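Side-chain contacts in Red carotenoid protein (RCP) (Nostoc sp., PDB 5FCY), which binds carotenoids, including beta-carotene, as a small soluble helical protein and probably serves photoprotection in cyanobacteria: residues Q26-W31 against V115-D120; W31-E36 against E129-I134; L100-L105 against D148-M153. One frame throughout, in Å; residues are numbered along the deposited sequence.

Contact 1 of 3, residues Q26-W31 against V115-D120; sequences QLALFW and VPFPAD. With BCR (beta-carotene), chain B.
F117 lays its ring against the indole of W31, and the two meet in a face-to-face stack: the phenyl and the five-membered ring have centroids 3.7 Å apart and planes tilted by 17°. In F117, CG lies anti to the backbone N (chi1 -174°), which carries the ring from the loop toward the helix. F117 CB is already part of the contact, sitting over the indole face in a CH-pi approach, 4.0 Å from the centroid of the W31 five-membered ring. Next, CG and CD2 of F117 come over W31 NE1, the latter at 3.4 Å, while CD1 faces W31 CD1 and CG. CE2 and CZ both look onto W31 CD1, which lies over the centre of the phenyl. On its other flank, F117 CE1, still against W31 CD1, is 3.9 Å from A28 CA, a backbone carbon that meets the ring at its edge, and 3.2 Å from the methyl C33 of beta-carotene. The opposite face of the phenyl receives P118 CD, itself 3.7 Å from C33. The polyene passes onward along the helix: L27 O lies 3.4 Å from C10, and the F30 ring sets one face over C16. The stack joins the 115-120 loop to helix 23-35 beside one end ring of the pigment, with M109 of helix 95-110 touching both aromatics and F32 meeting F117 edge-to-face.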
# COMPACT_ATOMS: atom_id res chain seq x y z
N GLN A 26 -7.15 -0.45 -5.60
CA GLN A 26 -6.03 -1.10 -4.93
C GLN A 26 -5.77 -0.48 -3.57
O GLN A 26 -5.60 -1.18 -2.57
CB GLN A 26 -4.78 -1.02 -5.81
CG GLN A 26 -4.82 -1.87 -7.07
CD GLN A 26 -3.49 -1.93 -7.79
OE1 GLN A 26 -2.45 -2.24 -7.20
NE2 GLN A 26 -3.50 -1.64 -9.09
N LEU A 27 -5.72 0.86 -3.52
CA LEU A 27 -5.47 1.54 -2.26
C LEU A 27 -6.58 1.27 -1.26
O LEU A 27 -6.32 1.16 -0.05
CB LEU A 27 -5.32 3.04 -2.51
CG LEU A 27 -3.99 3.47 -3.14
CD1 LEU A 27 -4.12 4.83 -3.80
CD2 LEU A 27 -2.90 3.49 -2.08
N ALA A 28 -7.82 1.15 -1.73
CA ALA A 28 -8.93 0.86 -0.83
C ALA A 28 -8.78 -0.53 -0.22
O ALA A 28 -8.94 -0.70 1.00
CB ALA A 28 -10.26 0.96 -1.59
N LEU A 29 -8.46 -1.53 -1.04
CA LEU A 29 -8.25 -2.87 -0.52
C LEU A 29 -7.14 -2.88 0.52
O LEU A 29 -7.28 -3.48 1.59
CB LEU A 29 -7.92 -3.82 -1.67
CG LEU A 29 -7.66 -5.28 -1.30
CD1 LEU A 29 -8.90 -5.90 -0.69
CD2 LEU A 29 -7.22 -6.06 -2.52
N PHE A 30 -6.02 -2.21 0.22
CA PHE A 30 -4.90 -2.17 1.16
C PHE A 30 -5.32 -1.52 2.47
O PHE A 30 -4.87 -1.94 3.55
CB PHE A 30 -3.74 -1.39 0.52
CG PHE A 30 -2.36 -1.86 0.94
CD1 PHE A 30 -2.14 -3.08 1.55
CD2 PHE A 30 -1.26 -1.04 0.70
CE1 PHE A 30 -0.87 -3.48 1.91
CE2 PHE A 30 0.01 -1.44 1.07
CZ PHE A 30 0.21 -2.65 1.67
N TRP A 31 -6.18 -0.50 2.41
CA TRP A 31 -6.60 0.21 3.62
C TRP A 31 -7.49 -0.67 4.49
O TRP A 31 -7.32 -0.70 5.72
CB TRP A 31 -7.33 1.50 3.24
CG TRP A 31 -8.10 2.09 4.38
CD1 TRP A 31 -9.45 2.02 4.58
CD2 TRP A 31 -7.57 2.85 5.47
NE1 TRP A 31 -9.79 2.69 5.73
CE2 TRP A 31 -8.65 3.21 6.29
CE3 TRP A 31 -6.28 3.26 5.83
CZ2 TRP A 31 -8.49 3.95 7.46
CZ3 TRP A 31 -6.13 4.01 6.98
CH2 TRP A 31 -7.22 4.35 7.78
N VAL A 115 -3.53 12.36 4.25
CA VAL A 115 -4.86 12.61 3.70
C VAL A 115 -5.79 11.47 4.10
O VAL A 115 -5.41 10.30 3.98
CB VAL A 115 -4.81 12.79 2.17
CG1 VAL A 115 -4.37 11.49 1.48
CG2 VAL A 115 -6.16 13.26 1.64
N PRO A 116 -6.99 11.75 4.61
CA PRO A 116 -7.82 10.69 5.18
C PRO A 116 -8.44 9.81 4.10
O PRO A 116 -8.40 10.09 2.90
CB PRO A 116 -8.88 11.45 5.96
CG PRO A 116 -9.01 12.75 5.24
CD PRO A 116 -7.64 13.07 4.72
N PHE A 117 -9.06 8.69 4.57
CA PHE A 117 -9.79 7.72 3.77
C PHE A 117 -11.28 8.02 3.81
O PHE A 117 -11.81 8.37 4.88
CB PHE A 117 -9.54 6.31 4.29
CG PHE A 117 -10.13 5.22 3.45
CD1 PHE A 117 -9.40 4.63 2.44
CD2 PHE A 117 -11.43 4.78 3.67
CE1 PHE A 117 -9.94 3.63 1.66
CE2 PHE A 117 -11.97 3.77 2.89
CZ PHE A 117 -11.23 3.20 1.89
N PRO A 118 -12.02 7.91 2.71
CA PRO A 118 -13.43 8.32 2.72
C PRO A 118 -14.34 7.23 3.26
O PRO A 118 -14.22 6.06 2.90
CB PRO A 118 -13.71 8.61 1.24
CG PRO A 118 -12.83 7.66 0.52
CD PRO A 118 -11.59 7.47 1.36
N ALA A 119 -15.28 7.65 4.12
CA ALA A 119 -16.20 6.69 4.74
C ALA A 119 -17.06 5.98 3.70
O ALA A 119 -17.33 4.78 3.82
CB ALA A 119 -17.09 7.41 5.75
N ASP A 120 -17.51 6.70 2.67
CA ASP A 120 -18.53 6.20 1.76
C ASP A 120 -17.97 5.34 0.64
O ASP A 120 -18.66 5.11 -0.36
CB ASP A 120 -19.31 7.37 1.16
CG ASP A 120 -18.50 8.16 0.16
OD1 ASP A 120 -17.31 8.42 0.45
OD2 ASP A 120 -19.04 8.50 -0.91
C1 BCR B . -9.03 8.55 -2.23
C2 BCR B . -10.49 8.69 -2.65
C3 BCR B . -10.95 7.66 -3.67
C4 BCR B . -10.24 6.32 -3.47
C5 BCR B . -9.66 6.24 -2.08
C6 BCR B . -8.74 7.14 -1.74
C7 BCR B . -7.50 6.87 -0.93
C8 BCR B . -7.11 5.67 -0.44
C9 BCR B . -5.84 5.52 0.34
C10 BCR B . -5.53 4.30 0.86
C11 BCR B . -4.32 4.00 1.64
C33 BCR B . -10.18 5.21 -1.14
C31 BCR B . -8.76 9.60 -1.15
C32 BCR B . -8.16 8.81 -3.45
C34 BCR B . -4.98 6.74 0.54
C12 BCR B . -4.09 2.76 2.09
C13 BCR B . -2.89 2.38 2.87
C14 BCR B . -2.74 1.10 3.29
C15 BCR B . -1.61 0.58 4.07
C16 BCR B . -1.54 -0.70 4.46
C17 BCR B . -0.38 -1.15 5.24
C18 BCR B . -0.21 -2.41 5.69
C19 BCR B . 1.03 -2.71 6.45
C20 BCR B . 1.37 -3.92 6.90
C21 BCR B . 2.63 -4.11 7.63
C22 BCR B . 3.02 -5.30 8.14
C23 BCR B . 4.30 -5.35 8.89
C24 BCR B . 4.73 -6.45 9.53
C25 BCR B . 6.01 -6.51 10.30
C26 BCR B . 6.81 -5.47 10.49
C27 BCR B . 8.24 -5.56 10.01
C28 BCR B . 8.67 -7.02 10.00
C29 BCR B . 7.98 -7.81 11.11
C30 BCR B . 6.46 -7.81 10.94
C35 BCR B . -1.88 3.46 3.16
C36 BCR B . -1.27 -3.44 5.41
C37 BCR B . 2.12 -6.49 7.93
C38 BCR B . 6.36 -4.25 11.26
C39 BCR B . 5.78 -7.92 12.30
C40 BCR B . 6.08 -9.01 10.09

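Contact 2 of 3, residues W31-E36 against E129-I134; sequences WFIYKE and ELLEGI. With BCR (beta-carotene), chain B.
I33 directs CG1 anti to its carbonyl carbon (chi1 -65°), while L131 holds CG anti to the backbone N (chi1 176°); together these rotations bring two branched side chains into the space between their helices. The contact is a helix-helix packing within the all-helical fold of the orange carotenoid protein N-terminal family. Segment axes of 31-35 and 129-134 approach to 10.8 Å and run in broadly the same direction, crossing at -34°. The side chains of I33 and L131 run antiparallel alongside each other, and I33 CG1 meets the methyl L131 CD1 at 3.5 Å. The other methyl of L131, CD2, reaches only the root of F32, with CB 4.2 Å away; the phenyl itself leads away from this helix. About one turn beyond L131, I134 meets the same I33, roughly perpendicular to it, and the CD1 methyls of I33 and I134 touch at 3.9 Å. W18 of helix 9-19 and F146 of helix 139-150 also pack on I33, making it a junction of several helices. The polar rim is bridged from outside the segments: E36 OE1 and E132 OE2 lie 5.8 Å apart, and K135 NZ forms a salt bridge to each.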
# COMPACT_ATOMS: atom_id res chain seq x y z
N TRP A 31 -6.18 -0.50 2.41
CA TRP A 31 -6.60 0.21 3.62
C TRP A 31 -7.49 -0.67 4.49
O TRP A 31 -7.32 -0.70 5.72
CB TRP A 31 -7.33 1.50 3.24
CG TRP A 31 -8.10 2.09 4.38
CD1 TRP A 31 -9.45 2.02 4.58
CD2 TRP A 31 -7.57 2.85 5.47
NE1 TRP A 31 -9.79 2.69 5.73
CE2 TRP A 31 -8.65 3.21 6.29
CE3 TRP A 31 -6.28 3.26 5.83
CZ2 TRP A 31 -8.49 3.95 7.46
CZ3 TRP A 31 -6.13 4.01 6.98
CH2 TRP A 31 -7.22 4.35 7.78
N PHE A 32 -8.45 -1.37 3.89
CA PHE A 32 -9.35 -2.20 4.69
C PHE A 32 -8.61 -3.37 5.31
O PHE A 32 -8.87 -3.73 6.47
CB PHE A 32 -10.51 -2.69 3.83
CG PHE A 32 -11.54 -1.63 3.56
CD1 PHE A 32 -12.38 -1.19 4.56
CD2 PHE A 32 -11.66 -1.06 2.30
CE1 PHE A 32 -13.33 -0.21 4.32
CE2 PHE A 32 -12.60 -0.08 2.05
CZ PHE A 32 -13.44 0.34 3.07
N ILE A 33 -7.68 -3.98 4.57
CA ILE A 33 -6.81 -5.00 5.15
C ILE A 33 -6.13 -4.46 6.40
O ILE A 33 -6.03 -5.15 7.43
CB ILE A 33 -5.78 -5.49 4.12
CG1 ILE A 33 -6.49 -6.21 2.96
CG2 ILE A 33 -4.77 -6.43 4.76
CD1 ILE A 33 -5.59 -6.50 1.77
N TYR A 34 -5.64 -3.22 6.33
CA TYR A 34 -4.98 -2.62 7.49
C TYR A 34 -5.91 -2.52 8.69
O TYR A 34 -5.45 -2.59 9.83
CB TYR A 34 -4.44 -1.24 7.12
CG TYR A 34 -4.21 -0.32 8.30
CD1 TYR A 34 -3.08 -0.44 9.08
CD2 TYR A 34 -5.14 0.67 8.62
CE1 TYR A 34 -2.86 0.40 10.16
CE2 TYR A 34 -4.93 1.51 9.70
CZ TYR A 34 -3.80 1.38 10.47
OH TYR A 34 -3.60 2.22 11.54
N LYS A 35 -7.22 -2.36 8.45
CA LYS A 35 -8.17 -2.29 9.56
C LYS A 35 -8.52 -3.67 10.11
O LYS A 35 -9.04 -3.75 11.23
CB LYS A 35 -9.44 -1.56 9.11
CG LYS A 35 -9.22 -0.12 8.65
CD LYS A 35 -8.69 0.78 9.76
CE LYS A 35 -9.81 1.42 10.57
NZ LYS A 35 -9.27 2.25 11.69
N GLU A 36 -8.26 -4.74 9.36
CA GLU A 36 -8.44 -6.10 9.86
C GLU A 36 -7.20 -6.61 10.59
O GLU A 36 -7.06 -7.83 10.76
CB GLU A 36 -8.80 -7.05 8.71
CG GLU A 36 -9.85 -6.52 7.75
CD GLU A 36 -11.18 -6.23 8.42
OE1 GLU A 36 -12.16 -6.94 8.13
OE2 GLU A 36 -11.24 -5.30 9.25
N GLU A 129 -14.06 -10.04 -2.52
CA GLU A 129 -13.71 -11.45 -2.63
C GLU A 129 -12.24 -11.67 -2.28
O GLU A 129 -11.90 -12.57 -1.51
CB GLU A 129 -14.01 -11.95 -4.04
CG GLU A 129 -14.29 -13.45 -4.14
CD GLU A 129 -15.68 -13.82 -3.67
OE1 GLU A 129 -15.81 -14.37 -2.55
OE2 GLU A 129 -16.65 -13.56 -4.41
N LEU A 130 -11.35 -10.83 -2.84
CA LEU A 130 -9.94 -10.91 -2.49
C LEU A 130 -9.73 -10.70 -0.99
O LEU A 130 -8.95 -11.42 -0.36
CB LEU A 130 -9.14 -9.87 -3.28
CG LEU A 130 -8.80 -10.17 -4.74
CD1 LEU A 130 -8.01 -9.00 -5.32
CD2 LEU A 130 -8.01 -11.46 -4.88
N LEU A 131 -10.42 -9.71 -0.41
CA LEU A 131 -10.22 -9.40 1.00
C LEU A 131 -10.52 -10.61 1.87
O LEU A 131 -9.69 -11.04 2.67
CB LEU A 131 -11.09 -8.21 1.40
CG LEU A 131 -11.05 -7.82 2.88
CD1 LEU A 131 -9.63 -7.60 3.36
CD2 LEU A 131 -11.89 -6.58 3.13
N GLU A 132 -11.72 -11.18 1.73
CA GLU A 132 -12.06 -12.37 2.49
C GLU A 132 -11.08 -13.50 2.20
O GLU A 132 -10.71 -14.26 3.10
CB GLU A 132 -13.49 -12.81 2.19
CG GLU A 132 -14.55 -11.74 2.48
CD GLU A 132 -14.56 -11.30 3.93
OE1 GLU A 132 -14.14 -12.10 4.80
OE2 GLU A 132 -14.98 -10.15 4.21
N GLY A 133 -10.64 -13.62 0.95
CA GLY A 133 -9.63 -14.61 0.62
C GLY A 133 -8.31 -14.35 1.32
O GLY A 133 -7.60 -15.28 1.71
N ILE A 134 -7.95 -13.07 1.48
CA ILE A 134 -6.72 -12.72 2.17
C ILE A 134 -6.89 -12.88 3.68
O ILE A 134 -5.94 -13.21 4.39
CB ILE A 134 -6.27 -11.30 1.80
CG1 ILE A 134 -5.85 -11.26 0.33
CG2 ILE A 134 -5.12 -10.84 2.68
CD1 ILE A 134 -5.65 -9.86 -0.23
C1 BCR B . -9.03 8.55 -2.23
C2 BCR B . -10.49 8.69 -2.65
C3 BCR B . -10.95 7.66 -3.67
C4 BCR B . -10.24 6.32 -3.47
C5 BCR B . -9.66 6.24 -2.08
C6 BCR B . -8.74 7.14 -1.74
C7 BCR B . -7.50 6.87 -0.93
C8 BCR B . -7.11 5.67 -0.44
C9 BCR B . -5.84 5.52 0.34
C10 BCR B . -5.53 4.30 0.86
C11 BCR B . -4.32 4.00 1.64
C33 BCR B . -10.18 5.21 -1.14
C31 BCR B . -8.76 9.60 -1.15
C32 BCR B . -8.16 8.81 -3.45
C34 BCR B . -4.98 6.74 0.54
C12 BCR B . -4.09 2.76 2.09
C13 BCR B . -2.89 2.38 2.87
C14 BCR B . -2.74 1.10 3.29
C15 BCR B . -1.61 0.58 4.07
C16 BCR B . -1.54 -0.70 4.46
C17 BCR B . -0.38 -1.15 5.24
C18 BCR B . -0.21 -2.41 5.69
C19 BCR B . 1.03 -2.71 6.45
C20 BCR B . 1.37 -3.92 6.90
C21 BCR B . 2.63 -4.11 7.63
C22 BCR B . 3.02 -5.30 8.14
C23 BCR B . 4.30 -5.35 8.89
C24 BCR B . 4.73 -6.45 9.53
C25 BCR B . 6.01 -6.51 10.30
C26 BCR B . 6.81 -5.47 10.49
C27 BCR B . 8.24 -5.56 10.01
C28 BCR B . 8.67 -7.02 10.00
C29 BCR B . 7.98 -7.81 11.11
C30 BCR B . 6.46 -7.81 10.94
C35 BCR B . -1.88 3.46 3.16
C36 BCR B . -1.27 -3.44 5.41
C37 BCR B . 2.12 -6.49 7.93
C38 BCR B . 6.36 -4.25 11.26
C39 BCR B . 5.78 -7.92 12.30
C40 BCR B . 6.08 -9.01 10.09

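Contact 3 of 3, residues L100-L105 against D148-M153; sequences LFWYLL and DYVSPM. With BCR (beta-carotene), chain B.
W102 is met by V150 and M153 on the same side of its indole, each through a different kind of interaction. The first is CH-pi: V150 CG1 stands over the face, 4.0 Å from the centroid of the five-membered ring and 30° off its normal, with W102 CD1 its nearest atom at 3.6 Å. The second is a Met-aromatic contact, and it comes in obliquely. M153 SD is 4.5 Å from the same centroid but 58° from the normal, lying instead beside W102 CZ2 at 3.6 Å. An extended chain beyond CG carries this sulfur out to the indole and lets the terminal CE continue over the ring of Y149. L105 CD1 lies against the opposite face of the indole. These contacts join helix 95-110 to the end of helix 139-150 and the turn that follows it within the carotenoid-binding helical domain, and the same tryptophan lines the pigment pocket. Its six-membered edge meets the methyl C35 of beta-carotene in plane, at 3.8 Å from CE3, while W102 O is 3.4 Å from C15 in the middle of the polyene. L100 CD2 reaches the far end, 3.5 Å from C38. Among polar interactions, the type I turn from V150 to M153 is closed by a hydrogen bond from M153 N to V150 O, 3.2 Å, and the hydroxyl of Y90 is hydrogen-bonded to both W102 NE1 and V150 O.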
# COMPACT_ATOMS: atom_id res chain seq x y z
N LEU A 100 7.19 -1.35 5.58
CA LEU A 100 7.12 -0.47 6.74
C LEU A 100 6.65 0.92 6.35
O LEU A 100 5.85 1.54 7.06
CB LEU A 100 8.48 -0.40 7.43
CG LEU A 100 9.02 -1.71 8.01
CD1 LEU A 100 10.49 -1.56 8.38
CD2 LEU A 100 8.21 -2.14 9.22
N PHE A 101 7.15 1.43 5.22
CA PHE A 101 6.69 2.72 4.72
C PHE A 101 5.18 2.72 4.52
O PHE A 101 4.49 3.67 4.93
CB PHE A 101 7.40 3.04 3.40
CG PHE A 101 6.78 4.17 2.64
CD1 PHE A 101 6.97 5.49 3.04
CD2 PHE A 101 6.00 3.93 1.52
CE1 PHE A 101 6.40 6.53 2.34
CE2 PHE A 101 5.43 4.97 0.81
CZ PHE A 101 5.63 6.27 1.22
N TRP A 102 4.64 1.68 3.90
CA TRP A 102 3.20 1.61 3.69
C TRP A 102 2.45 1.49 5.01
O TRP A 102 1.30 1.93 5.10
CB TRP A 102 2.86 0.45 2.75
CG TRP A 102 3.00 0.82 1.31
CD1 TRP A 102 4.03 0.49 0.48
CD2 TRP A 102 2.08 1.59 0.53
NE1 TRP A 102 3.81 1.01 -0.77
CE2 TRP A 102 2.62 1.69 -0.77
CE3 TRP A 102 0.86 2.20 0.80
CZ2 TRP A 102 1.98 2.37 -1.79
CZ3 TRP A 102 0.22 2.88 -0.22
CH2 TRP A 102 0.78 2.96 -1.50
N TYR A 103 3.07 0.91 6.03
CA TYR A 103 2.44 0.87 7.35
C TYR A 103 2.36 2.26 7.96
O TYR A 103 1.30 2.68 8.44
CB TYR A 103 3.21 -0.07 8.28
CG TYR A 103 2.62 -0.13 9.67
CD1 TYR A 103 1.42 -0.80 9.90
CD2 TYR A 103 3.25 0.49 10.74
CE1 TYR A 103 0.87 -0.85 11.17
CE2 TYR A 103 2.70 0.44 12.01
CZ TYR A 103 1.51 -0.23 12.22
OH TYR A 103 0.97 -0.29 13.48
N LEU A 104 3.47 3.00 7.95
CA LEU A 104 3.47 4.35 8.51
C LEU A 104 2.48 5.26 7.79
O LEU A 104 1.96 6.20 8.40
CB LEU A 104 4.88 4.95 8.43
CG LEU A 104 5.98 4.15 9.14
CD1 LEU A 104 7.30 4.90 9.04
CD2 LEU A 104 5.63 3.87 10.59
N LEU A 105 2.21 5.00 6.51
CA LEU A 105 1.17 5.74 5.81
C LEU A 105 -0.19 5.46 6.43
O LEU A 105 -0.99 6.38 6.63
CB LEU A 105 1.15 5.38 4.33
CG LEU A 105 2.35 5.80 3.47
CD1 LEU A 105 2.13 5.32 2.05
CD2 LEU A 105 2.56 7.30 3.51
N ASP A 148 5.39 -8.84 -1.39
CA ASP A 148 5.46 -9.01 -2.84
C ASP A 148 4.58 -7.99 -3.56
O ASP A 148 4.89 -7.61 -4.69
CB ASP A 148 5.05 -10.43 -3.23
CG ASP A 148 5.90 -11.49 -2.56
OD1 ASP A 148 7.08 -11.21 -2.26
OD2 ASP A 148 5.38 -12.60 -2.34
N TYR A 149 3.50 -7.55 -2.92
CA TYR A 149 2.61 -6.57 -3.56
C TYR A 149 3.28 -5.20 -3.64
O TYR A 149 3.24 -4.54 -4.69
CB TYR A 149 1.29 -6.50 -2.79
CG TYR A 149 0.41 -5.34 -3.18
CD1 TYR A 149 -0.01 -5.17 -4.49
CD2 TYR A 149 -0.02 -4.42 -2.23
CE1 TYR A 149 -0.81 -4.10 -4.85
CE2 TYR A 149 -0.82 -3.36 -2.58
CZ TYR A 149 -1.22 -3.21 -3.89
OH TYR A 149 -2.02 -2.15 -4.25
N VAL A 150 3.90 -4.75 -2.55
CA VAL A 150 4.53 -3.43 -2.53
C VAL A 150 5.95 -3.45 -3.09
O VAL A 150 6.47 -2.39 -3.46
CB VAL A 150 4.55 -2.85 -1.11
CG1 VAL A 150 3.15 -2.80 -0.53
CG2 VAL A 150 5.49 -3.64 -0.19
N SER A 151 6.59 -4.61 -3.16
CA SER A 151 7.99 -4.67 -3.58
C SER A 151 8.23 -4.05 -4.95
O SER A 151 9.19 -3.27 -5.09
CB SER A 151 8.48 -6.12 -3.55
OG SER A 151 9.74 -6.23 -4.18
N PRO A 152 7.45 -4.36 -5.99
CA PRO A 152 7.74 -3.80 -7.32
C PRO A 152 7.16 -2.42 -7.57
O PRO A 152 7.21 -1.96 -8.71
CB PRO A 152 7.11 -4.84 -8.25
CG PRO A 152 5.94 -5.35 -7.49
CD PRO A 152 6.36 -5.35 -6.04
N MET A 153 6.63 -1.74 -6.55
CA MET A 153 6.09 -0.41 -6.76
C MET A 153 7.23 0.60 -6.93
O MET A 153 8.41 0.27 -6.83
CB MET A 153 5.18 -0.02 -5.60
CG MET A 153 3.89 -0.81 -5.52
SD MET A 153 2.88 -0.28 -4.13
CE MET A 153 1.52 -1.43 -4.22
C1 BCR B . -9.03 8.55 -2.23
C2 BCR B . -10.49 8.69 -2.65
C3 BCR B . -10.95 7.66 -3.67
C4 BCR B . -10.24 6.32 -3.47
C5 BCR B . -9.66 6.24 -2.08
C6 BCR B . -8.74 7.14 -1.74
C7 BCR B . -7.50 6.87 -0.93
C8 BCR B . -7.11 5.67 -0.44
C9 BCR B . -5.84 5.52 0.34
C10 BCR B . -5.53 4.30 0.86
C11 BCR B . -4.32 4.00 1.64
C33 BCR B . -10.18 5.21 -1.14
C31 BCR B . -8.76 9.60 -1.15
C32 BCR B . -8.16 8.81 -3.45
C34 BCR B . -4.98 6.74 0.54
C12 BCR B . -4.09 2.76 2.09
C13 BCR B . -2.89 2.38 2.87
C14 BCR B . -2.74 1.10 3.29
C15 BCR B . -1.61 0.58 4.07
C16 BCR B . -1.54 -0.70 4.46
C17 BCR B . -0.38 -1.15 5.24
C18 BCR B . -0.21 -2.41 5.69
C19 BCR B . 1.03 -2.71 6.45
C20 BCR B . 1.37 -3.92 6.90
C21 BCR B . 2.63 -4.11 7.63
C22 BCR B . 3.02 -5.30 8.14
C23 BCR B . 4.30 -5.35 8.89
C24 BCR B . 4.73 -6.45 9.53
C25 BCR B . 6.01 -6.51 10.30
C26 BCR B . 6.81 -5.47 10.49
C27 BCR B . 8.24 -5.56 10.01
C28 BCR B . 8.67 -7.02 10.00
C29 BCR B . 7.98 -7.81 11.11
C30 BCR B . 6.46 -7.81 10.94
C35 BCR B . -1.88 3.46 3.16
C36 BCR B . -1.27 -3.44 5.41
C37 BCR B . 2.12 -6.49 7.93
C38 BCR B . 6.36 -4.25 11.26
C39 BCR B . 5.78 -7.92 12.30
C40 BCR B . 6.08 -9.01 10.09

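Overall arrangement
Of the helices carrying these contacts, 23-35 comes first and supplies one side of both contact 1 and contact 2, which share W31. Helix 95-110 then provides the first half of contact 3. The second halves follow in the same order: the 115-120 loop closes contact 1, helix 125-136 contact 2, and the end of helix 139-150 with its following turn contact 3. Every pair crosses and none nests. F117 CZ lies 3.6 Å from F32 CE2 between contacts 1 and 2, whereas F30 CE2 packs 3.7 Å from W102 CD2 between contacts 1 and 3. Y34 and Y103 touch between contacts 2 and 3. Beta-carotene touches segments of all three, in contact 2 through W31 and Y34.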